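Local coordinates for secreted effector protein SifA (Salmonella typhimurium, PDB 3CXB) that is required for endosomal tubulation and for the formation of Salmonella-induced filaments in host cells, and binds the host protein PLEKHM2, at residues A[201-206]-A[299-305]; A[160-164]-A[176-180]; A[213-218]-A[314-319]. All blocks are in the same frame, centred on the assembly; numbering follows the deposited sequence.

In the fold
Interactions 1 and 3 both use helix 197-220. Interaction 1 joins it to the end of helix 283-303, and interaction 3 joins it to helix 307-324, the next helix in the chain. Interaction 2 belongs to the three-stranded sheet and is the most buried, although its proline edge is exposed. It is also the one held by backbone hydrogen bonds. It touches interaction 1, where Ala301 CB lies 4.3 Å from Leu160 CB. Interaction 1 is mainly aromatic and partly buried. Interaction 3 lies farthest from the chain centre, about 22 Å between centres, and mixes aliphatic contacts with threonine hydroxyls and a loose charge pair on its solvent side.

Interaction 1: residues A[201-206]-A[299-305]; sequences EKATYL and FHAIFRI
One face of the Tyr205 ring carries Phe299 CD2, set toward the rim of the ring and 3.4 Å from Tyr205 CG. The two ring planes meet obliquely at 32°, with centroids 4.5 Å apart. The Phe299 ring has Phe303 CD1 over the centre of one face, 3.4 Å above the plane, and Tyr205 approaches obliquely from the other side. At the edge of Phe299, near its plane, lies Glu201 O, 4.1 Å from CE2. The Leu206 and Phe299 side chains cross at about a right angle, with Leu206 CG 3.5 Å from Phe299 CZ. The Phe303 ring has Ile302 CG2 over one face, offset toward the rim.

Phe299 is thus a knob in a hole formed by Glu201, Lys202, Tyr205 and Leu206. Its chi1 of 178° turns CG away from the backbone N and sends the ring across to helix 197-220. Over these segments the helix axes run at 140°, nearer antiparallel than parallel. Glu201 is the glutamate of the WxxxE signature of this effector family, whose helical domain resembles SopE-type exchange factors. Its OE1 is weakly hydrogen-bonded to Ile258 N.

On the flank of the hole the extended chain of Lys202 and the Phe303 side chain cross obliquely, with Lys202 CB 3.3 Å from Phe303 CE2. Farther out, Ile305 CD1 lies 4.4 Å from Leu206 CD1, just beyond the helix end, where Arg304 takes positive phi. Pro307 and Ile310 of helix 307-324 add further contacts to this cluster. The hydroxyl of Tyr205 is hydrogen-bonded to Asp296, one turn before Phe299.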
loop_
_atom_site.group_PDB
_atom_site.type_symbol
_atom_site.label_atom_id
_atom_site.label_comp_id
_atom_site.label_asym_id
_atom_site.label_seq_id
_atom_site.Cartn_x
_atom_site.Cartn_y
_atom_site.Cartn_z
ATOM N N GLU A 201 8.133 -14.300 1.479
ATOM C CA GLU A 201 7.731 -13.249 0.549
ATOM C C GLU A 201 8.349 -11.915 0.944
ATOM O O GLU A 201 8.866 -11.185 0.106
ATOM C CB GLU A 201 6.201 -13.152 0.533
ATOM C CG GLU A 201 5.607 -12.254 -0.538
ATOM C CD GLU A 201 5.959 -12.691 -1.943
ATOM O OE1 GLU A 201 5.859 -13.904 -2.224
ATOM O OE2 GLU A 201 6.328 -11.821 -2.768
ATOM N N LYS A 202 8.314 -11.607 2.230
ATOM C CA LYS A 202 8.870 -10.362 2.705
ATOM C C LYS A 202 10.334 -10.194 2.310
ATOM O O LYS A 202 10.730 -9.129 1.852
ATOM C CB LYS A 202 8.716 -10.265 4.221
ATOM C CG LYS A 202 9.196 -8.949 4.821
ATOM C CD LYS A 202 8.853 -8.890 6.297
ATOM C CE LYS A 202 9.358 -7.617 6.966
ATOM N NZ LYS A 202 9.020 -7.625 8.424
ATOM N N ALA A 203 11.147 -11.229 2.475
ATOM C CA ALA A 203 12.555 -11.106 2.119
ATOM C C ALA A 203 12.739 -11.134 0.611
ATOM O O ALA A 203 13.371 -10.248 0.042
ATOM C CB ALA A 203 13.371 -12.218 2.766
ATOM N N THR A 204 12.168 -12.143 -0.034
ATOM C CA THR A 204 12.278 -12.304 -1.482
ATOM C C THR A 204 11.899 -11.050 -2.250
ATOM O O THR A 204 12.693 -10.503 -3.018
ATOM C CB THR A 204 11.371 -13.444 -1.982
ATOM O OG1 THR A 204 11.823 -14.682 -1.426
ATOM C CG2 THR A 204 11.403 -13.537 -3.513
ATOM N N TYR A 205 10.663 -10.618 -2.040
ATOM C CA TYR A 205 10.106 -9.447 -2.705
ATOM C C TYR A 205 10.960 -8.201 -2.481
ATOM O O TYR A 205 11.422 -7.571 -3.427
ATOM C CB TYR A 205 8.675 -9.217 -2.198
ATOM C CG TYR A 205 7.811 -8.350 -3.089
ATOM C CD1 TYR A 205 7.930 -6.956 -3.076
ATOM C CD2 TYR A 205 6.865 -8.925 -3.948
ATOM C CE1 TYR A 205 7.125 -6.162 -3.894
ATOM C CE2 TYR A 205 6.059 -8.142 -4.764
ATOM C CZ TYR A 205 6.192 -6.765 -4.729
ATOM O OH TYR A 205 5.367 -5.986 -5.500
ATOM N N LEU A 206 11.189 -7.864 -1.223
ATOM C CA LEU A 206 11.959 -6.683 -0.914
ATOM C C LEU A 206 13.392 -6.696 -1.438
ATOM O O LEU A 206 13.864 -5.680 -1.951
ATOM C CB LEU A 206 11.931 -6.435 0.596
ATOM C CG LEU A 206 10.571 -5.931 1.108
ATOM C CD1 LEU A 206 10.509 -5.908 2.624
ATOM C CD2 LEU A 206 10.339 -4.533 0.560
ATOM N N PHE A 299 1.256 -6.364 -1.501
ATOM C CA PHE A 299 2.361 -6.509 -0.587
ATOM C C PHE A 299 2.243 -5.474 0.524
ATOM O O PHE A 299 2.367 -5.809 1.712
ATOM C CB PHE A 299 3.679 -6.340 -1.344
ATOM C CG PHE A 299 4.892 -6.420 -0.468
ATOM C CD1 PHE A 299 5.167 -5.416 0.457
ATOM C CD2 PHE A 299 5.750 -7.514 -0.548
ATOM C CE1 PHE A 299 6.277 -5.497 1.290
ATOM C CE2 PHE A 299 6.868 -7.614 0.277
ATOM C CZ PHE A 299 7.135 -6.605 1.203
ATOM N N HIS A 300 1.994 -4.220 0.141
ATOM C CA HIS A 300 1.870 -3.154 1.139
ATOM C C HIS A 300 0.697 -3.395 2.059
ATOM O O HIS A 300 0.727 -3.007 3.223
ATOM C CB HIS A 300 1.722 -1.772 0.488
ATOM C CG HIS A 300 1.347 -0.692 1.455
ATOM N ND1 HIS A 300 0.037 -0.403 1.768
ATOM C CD2 HIS A 300 2.109 0.139 2.209
ATOM C CE1 HIS A 300 0.005 0.561 2.674
ATOM N NE2 HIS A 300 1.249 0.908 2.959
ATOM N N ALA A 301 -0.338 -4.032 1.521
ATOM C CA ALA A 301 -1.535 -4.350 2.284
ATOM C C ALA A 301 -1.165 -5.339 3.385
ATOM O O ALA A 301 -1.645 -5.245 4.524
ATOM C CB ALA A 301 -2.568 -4.956 1.362
ATOM N N ILE A 302 -0.278 -6.274 3.047
ATOM C CA ILE A 302 0.135 -7.304 4.001
ATOM C C ILE A 302 1.175 -6.861 5.011
ATOM O O ILE A 302 0.937 -6.920 6.214
ATOM C CB ILE A 302 0.682 -8.559 3.273
ATOM C CG1 ILE A 302 -0.435 -9.206 2.457
ATOM C CG2 ILE A 302 1.255 -9.557 4.286
ATOM C CD1 ILE A 302 0.090 -10.138 1.415
ATOM N N PHE A 303 2.322 -6.410 4.527
ATOM C CA PHE A 303 3.394 -6.009 5.428
ATOM C C PHE A 303 3.342 -4.565 5.896
ATOM O O PHE A 303 4.093 -4.175 6.804
ATOM C CB PHE A 303 4.757 -6.285 4.775
ATOM C CG PHE A 303 4.881 -7.672 4.210
ATOM C CD1 PHE A 303 4.349 -7.970 2.961
ATOM C CD2 PHE A 303 5.438 -8.698 4.967
ATOM C CE1 PHE A 303 4.369 -9.258 2.470
ATOM C CE2 PHE A 303 5.463 -9.991 4.483
ATOM C CZ PHE A 303 4.919 -10.274 3.233
ATOM N N ARG A 304 2.455 -3.779 5.294
ATOM C CA ARG A 304 2.324 -2.367 5.639
ATOM C C ARG A 304 3.675 -1.683 5.483
ATOM O O ARG A 304 4.146 -0.966 6.374
ATOM C CB ARG A 304 1.826 -2.184 7.067
ATOM C CG ARG A 304 0.965 -0.948 7.224
ATOM C CD ARG A 304 -0.208 -0.937 6.199
ATOM N NE ARG A 304 -0.925 -2.215 6.124
ATOM C CZ ARG A 304 -1.669 -2.726 7.104
ATOM N NH1 ARG A 304 -2.260 -3.898 6.945
ATOM N NH2 ARG A 304 -1.850 -2.062 8.234
ATOM N N ILE A 305 4.289 -1.945 4.335
ATOM C CA ILE A 305 5.577 -1.399 3.947
ATOM C C ILE A 305 5.417 -0.998 2.499
ATOM O O ILE A 305 4.762 -1.694 1.720
ATOM C CB ILE A 305 6.685 -2.457 4.003
ATOM C CG1 ILE A 305 6.956 -2.845 5.450
ATOM C CG2 ILE A 305 7.955 -1.930 3.308
ATOM C CD1 ILE A 305 8.188 -3.699 5.597
#

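Interaction 2: residues A[160-164]-A[176-180]; sequences LPSTL and VPLDN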
loop_
_atom_site.group_PDB
_atom_site.type_symbol
_atom_site.label_atom_id
_atom_site.label_comp_id
_atom_site.label_asym_id
_atom_site.label_seq_id
_atom_site.Cartn_x
_atom_site.Cartn_y
_atom_site.Cartn_z
ATOM N N LEU A 160 -7.550 -4.294 0.274
ATOM C CA LEU A 160 -6.622 -4.808 -0.723
ATOM C C LEU A 160 -7.255 -4.730 -2.103
ATOM O O LEU A 160 -8.489 -4.742 -2.241
ATOM C CB LEU A 160 -6.215 -6.260 -0.389
ATOM C CG LEU A 160 -7.115 -7.462 -0.745
ATOM C CD1 LEU A 160 -8.583 -7.144 -0.423
ATOM C CD2 LEU A 160 -6.993 -7.797 -2.224
ATOM N N PRO A 161 -6.418 -4.659 -3.146
ATOM C CA PRO A 161 -6.850 -4.574 -4.542
ATOM C C PRO A 161 -7.974 -5.563 -4.888
ATOM O O PRO A 161 -7.707 -6.734 -5.127
ATOM C CB PRO A 161 -5.561 -4.878 -5.308
ATOM C CG PRO A 161 -4.520 -4.360 -4.410
ATOM C CD PRO A 161 -4.961 -4.841 -3.075
ATOM N N SER A 162 -9.225 -5.114 -4.923
ATOM C CA SER A 162 -10.305 -6.046 -5.254
ATOM C C SER A 162 -10.501 -6.222 -6.758
ATOM O O SER A 162 -10.568 -7.351 -7.233
ATOM C CB SER A 162 -11.624 -5.621 -4.606
ATOM O OG SER A 162 -12.138 -4.459 -5.202
ATOM N N THR A 163 -10.589 -5.125 -7.511
ATOM C CA THR A 163 -10.764 -5.227 -8.962
ATOM C C THR A 163 -9.903 -4.219 -9.725
ATOM O O THR A 163 -9.688 -3.089 -9.276
ATOM C CB THR A 163 -12.228 -4.998 -9.378
ATOM O OG1 THR A 163 -12.539 -3.614 -9.235
ATOM C CG2 THR A 163 -13.190 -5.806 -8.498
ATOM N N LEU A 164 -9.419 -4.633 -10.889
ATOM C CA LEU A 164 -8.582 -3.787 -11.734
ATOM C C LEU A 164 -9.408 -3.093 -12.817
ATOM O O LEU A 164 -10.104 -3.747 -13.584
ATOM C CB LEU A 164 -7.490 -4.637 -12.387
ATOM C CG LEU A 164 -6.501 -4.020 -13.382
ATOM C CD1 LEU A 164 -7.237 -3.548 -14.599
ATOM C CD2 LEU A 164 -5.751 -2.855 -12.751
ATOM N N VAL A 176 -12.037 -6.089 -14.768
ATOM C CA VAL A 176 -11.560 -7.407 -14.366
ATOM C C VAL A 176 -11.303 -7.535 -12.869
ATOM O O VAL A 176 -10.301 -7.042 -12.369
ATOM C CB VAL A 176 -10.259 -7.756 -15.083
ATOM C CG1 VAL A 176 -9.343 -6.557 -15.098
ATOM C CG2 VAL A 176 -9.589 -8.936 -14.383
ATOM N N PRO A 177 -12.198 -8.222 -12.133
ATOM C CA PRO A 177 -12.006 -8.385 -10.687
ATOM C C PRO A 177 -10.740 -9.193 -10.333
ATOM O O PRO A 177 -10.238 -9.981 -11.140
ATOM C CB PRO A 177 -13.305 -9.062 -10.247
ATOM C CG PRO A 177 -13.659 -9.879 -11.429
ATOM C CD PRO A 177 -13.405 -8.938 -12.581
ATOM N N LEU A 178 -10.227 -8.993 -9.126
ATOM C CA LEU A 178 -9.016 -9.670 -8.690
ATOM C C LEU A 178 -9.210 -10.199 -7.287
ATOM O O LEU A 178 -8.245 -10.308 -6.530
ATOM C CB LEU A 178 -7.848 -8.682 -8.679
ATOM C CG LEU A 178 -7.645 -7.849 -9.945
ATOM C CD1 LEU A 178 -6.605 -6.784 -9.697
ATOM C CD2 LEU A 178 -7.222 -8.744 -11.091
ATOM N N ASP A 179 -10.450 -10.515 -6.925
ATOM C CA ASP A 179 -10.722 -11.012 -5.583
ATOM C C ASP A 179 -10.209 -12.427 -5.367
ATOM O O ASP A 179 -10.208 -12.929 -4.249
ATOM C CB ASP A 179 -12.219 -10.935 -5.289
ATOM C CG ASP A 179 -13.063 -11.510 -6.407
ATOM O OD1 ASP A 179 -14.304 -11.371 -6.340
ATOM O OD2 ASP A 179 -12.483 -12.100 -7.348
ATOM N N ASN A 180 -9.755 -13.066 -6.436
ATOM C CA ASN A 180 -9.231 -14.418 -6.335
ATOM C C ASN A 180 -7.911 -14.420 -5.573
ATOM O O ASN A 180 -7.531 -15.435 -4.983
ATOM C CB ASN A 180 -9.023 -15.004 -7.729
ATOM C CG ASN A 180 -10.315 -15.091 -8.519
ATOM O OD1 ASN A 180 -11.236 -15.814 -8.139
ATOM N ND2 ASN A 180 -10.393 -14.347 -9.620
#
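Leu164 and Leu178 meet on the buried side of a beta hairpin made by strands 158-167 and 174-177. The hairpin is part of an antiparallel three-stranded sheet. Leu164 CB lies 3.6 Å from Leu178 CD1, and Leu164 CD1 lies 3.7 Å from Val176 CG1. A chi1 of 177° swings Leu164 CG away from the backbone N and brings CD1 to the valine. Leu178 is covered by Ile294 of helix 283-303 and Leu266 of helix 258-267. Loop residues pack on the other two: Ile137 on Leu164, and Asp269 and Thr271 on Val176.

Two backbone bonds join the segments. One runs from Leu178 N, just after the strand, to Ser162 O. In the other, Leu164 N is 3.0 Å from Val176 O.

At the edge toward strand 145-153, Ser162 and Thr163 together form a classic beta bulge opposite Lys149. Their hydroxyls are both hydrogen-bonded to the carboxylate of Asp93, one to each oxygen.

The face that carries Thr163 and Pro177 is more open to solvent. Pro177 is exposed there, as is Asp179 nearby. The two residues form a non-hydrogen-bonded antiparallel pair, with Thr163 CG2 3.7 Å from Pro177 CB.

Interaction 3: residues A[213-218]-A[314-319]; sequences GIEKTT and AEEQLT
Thr217 and Glu315 meet where helix 197-220 packs on helix 307-324, within the all-helical C-terminal part of the chain. Over these segments the axes cross at -53°, 8.5 Å apart at closest approach. Thr217 OG1 rests on the aliphatic part of the glutamate, 3.2 Å from Glu315 CG. That methylene also lies against the glycine backbone, 3.5 Å from Gly213 O. Gly213 and Glu315 are the nearest CA pair of the two segments, 5.2 Å apart; the missing side chain probably allows this.

Beside this pair, Leu318 points into the other helix. Its CD2 lies 3.4 Å from Thr218 OG1, and its CD1 is 4.1 Å from Ile214 CG2. Thr217 CG2 meets Thr319 CG2 at 3.8 Å.

The OG1 atoms of Thr217 and Thr218 donate to Gly213 O and Ile214 O, one turn earlier. Gly213 O also accepts from Thr217 N, which arrives from the opposite face of its plane. A chi1 of -57° puts Thr217 OG1 beside its backbone N, within range of that carbonyl. Farther out, Ile226 touches Leu318, and Ala234 of helix 228-241 covers Ile214.

At the solvent side, Lys216 NZ lies 4.4 Å from Glu315 OE1, too far for a salt bridge. The hydroxyls of Thr217 and Thr218 thus give their hydrogens to their own helix and turn their oxygens onto carbon atoms of its partner, while the charge pair probably adds only a weak attraction.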
loop_
_atom_site.group_PDB
_atom_site.type_symbol
_atom_site.label_atom_id
_atom_site.label_comp_id
_atom_site.label_asym_id
_atom_site.label_seq_id
_atom_site.Cartn_x
_atom_site.Cartn_y
_atom_site.Cartn_z
ATOM N N GLY A 213 16.279 -1.306 -7.905
ATOM C CA GLY A 213 16.754 0.036 -7.635
ATOM C C GLY A 213 18.240 0.208 -7.933
ATOM O O GLY A 213 18.661 1.215 -8.502
ATOM N N ILE A 214 19.043 -0.780 -7.557
ATOM C CA ILE A 214 20.477 -0.700 -7.781
ATOM C C ILE A 214 20.771 -0.661 -9.267
ATOM O O ILE A 214 21.341 0.303 -9.772
ATOM C CB ILE A 214 21.225 -1.913 -7.167
ATOM C CG1 ILE A 214 20.922 -2.010 -5.671
ATOM C CG2 ILE A 214 22.741 -1.759 -7.366
ATOM C CD1 ILE A 214 21.318 -0.765 -4.900
ATOM N N GLU A 215 20.373 -1.716 -9.963
ATOM C CA GLU A 215 20.606 -1.827 -11.395
ATOM C C GLU A 215 20.038 -0.631 -12.164
ATOM O O GLU A 215 20.596 -0.211 -13.177
ATOM C CB GLU A 215 19.985 -3.122 -11.914
ATOM C CG GLU A 215 20.490 -4.375 -11.220
ATOM C CD GLU A 215 19.755 -5.622 -11.671
ATOM O OE1 GLU A 215 18.501 -5.644 -11.588
ATOM O OE2 GLU A 215 20.431 -6.583 -12.106
ATOM N N LYS A 216 18.931 -0.084 -11.672
ATOM C CA LYS A 216 18.287 1.054 -12.303
ATOM C C LYS A 216 19.140 2.324 -12.238
ATOM O O LYS A 216 19.463 2.921 -13.264
ATOM C CB LYS A 216 16.928 1.310 -11.639
ATOM C CG LYS A 216 16.146 2.482 -12.226
ATOM C CD LYS A 216 14.792 2.661 -11.550
ATOM C CE LYS A 216 13.999 3.817 -12.165
ATOM N NZ LYS A 216 12.695 4.046 -11.465
ATOM N N THR A 217 19.490 2.736 -11.026
ATOM C CA THR A 217 20.297 3.927 -10.826
ATOM C C THR A 217 21.650 3.796 -11.534
ATOM O O THR A 217 22.223 4.791 -11.986
ATOM C CB THR A 217 20.525 4.179 -9.316
ATOM O OG1 THR A 217 19.264 4.292 -8.655
ATOM C CG2 THR A 217 21.308 5.469 -9.089
ATOM N N THR A 218 22.159 2.568 -11.624
ATOM C CA THR A 218 23.450 2.315 -12.267
ATOM C C THR A 218 23.391 2.606 -13.770
ATOM O O THR A 218 24.331 3.155 -14.349
ATOM C CB THR A 218 23.905 0.849 -12.002
ATOM O OG1 THR A 218 24.140 0.687 -10.600
ATOM C CG2 THR A 218 25.206 0.522 -12.721
ATOM N N ALA A 314 17.228 2.326 -1.420
ATOM C CA ALA A 314 18.290 1.525 -1.994
ATOM C C ALA A 314 19.010 2.393 -3.030
ATOM O O ALA A 314 20.226 2.447 -3.064
ATOM C CB ALA A 314 17.724 0.263 -2.657
ATOM N N GLU A 315 18.255 3.081 -3.869
ATOM C CA GLU A 315 18.863 3.933 -4.871
ATOM C C GLU A 315 19.702 5.013 -4.197
ATOM O O GLU A 315 20.759 5.389 -4.695
ATOM C CB GLU A 315 17.771 4.584 -5.729
ATOM C CG GLU A 315 17.011 3.572 -6.548
ATOM C CD GLU A 315 15.728 4.113 -7.125
ATOM O OE1 GLU A 315 15.024 3.330 -7.785
ATOM O OE2 GLU A 315 15.412 5.304 -6.924
ATOM N N GLU A 316 19.233 5.495 -3.052
ATOM C CA GLU A 316 19.934 6.559 -2.355
ATOM C C GLU A 316 21.166 6.030 -1.675
ATOM O O GLU A 316 22.112 6.773 -1.437
ATOM C CB GLU A 316 19.009 7.232 -1.339
ATOM C CG GLU A 316 17.862 8.031 -1.943
ATOM C CD GLU A 316 16.947 8.582 -0.873
ATOM O OE1 GLU A 316 17.465 9.225 0.066
ATOM O OE2 GLU A 316 15.719 8.375 -0.958
ATOM N N GLN A 317 21.151 4.744 -1.350
ATOM C CA GLN A 317 22.307 4.128 -0.718
ATOM C C GLN A 317 23.421 4.060 -1.754
ATOM O O GLN A 317 24.554 4.479 -1.513
ATOM C CB GLN A 317 21.976 2.714 -0.219
ATOM C CG GLN A 317 21.552 2.663 1.242
ATOM C CD GLN A 317 22.678 3.053 2.183
ATOM O OE1 GLN A 317 22.446 3.483 3.318
ATOM N NE2 GLN A 317 23.912 2.898 1.715
ATOM N N LEU A 318 23.080 3.529 -2.916
ATOM C CA LEU A 318 24.033 3.407 -3.996
ATOM C C LEU A 318 24.701 4.754 -4.265
ATOM O O LEU A 318 25.913 4.854 -4.325
ATOM C CB LEU A 318 23.333 2.923 -5.259
ATOM C CG LEU A 318 24.306 2.590 -6.380
ATOM C CD1 LEU A 318 25.056 1.308 -5.996
ATOM C CD2 LEU A 318 23.560 2.388 -7.690
ATOM N N THR A 319 23.913 5.803 -4.401
ATOM C CA THR A 319 24.491 7.100 -4.689
ATOM C C THR A 319 25.302 7.650 -3.534
ATOM O O THR A 319 26.373 8.225 -3.734
ATOM C CB THR A 319 23.407 8.110 -5.071
ATOM O OG1 THR A 319 22.495 8.268 -3.974
ATOM C CG2 THR A 319 22.655 7.622 -6.317
#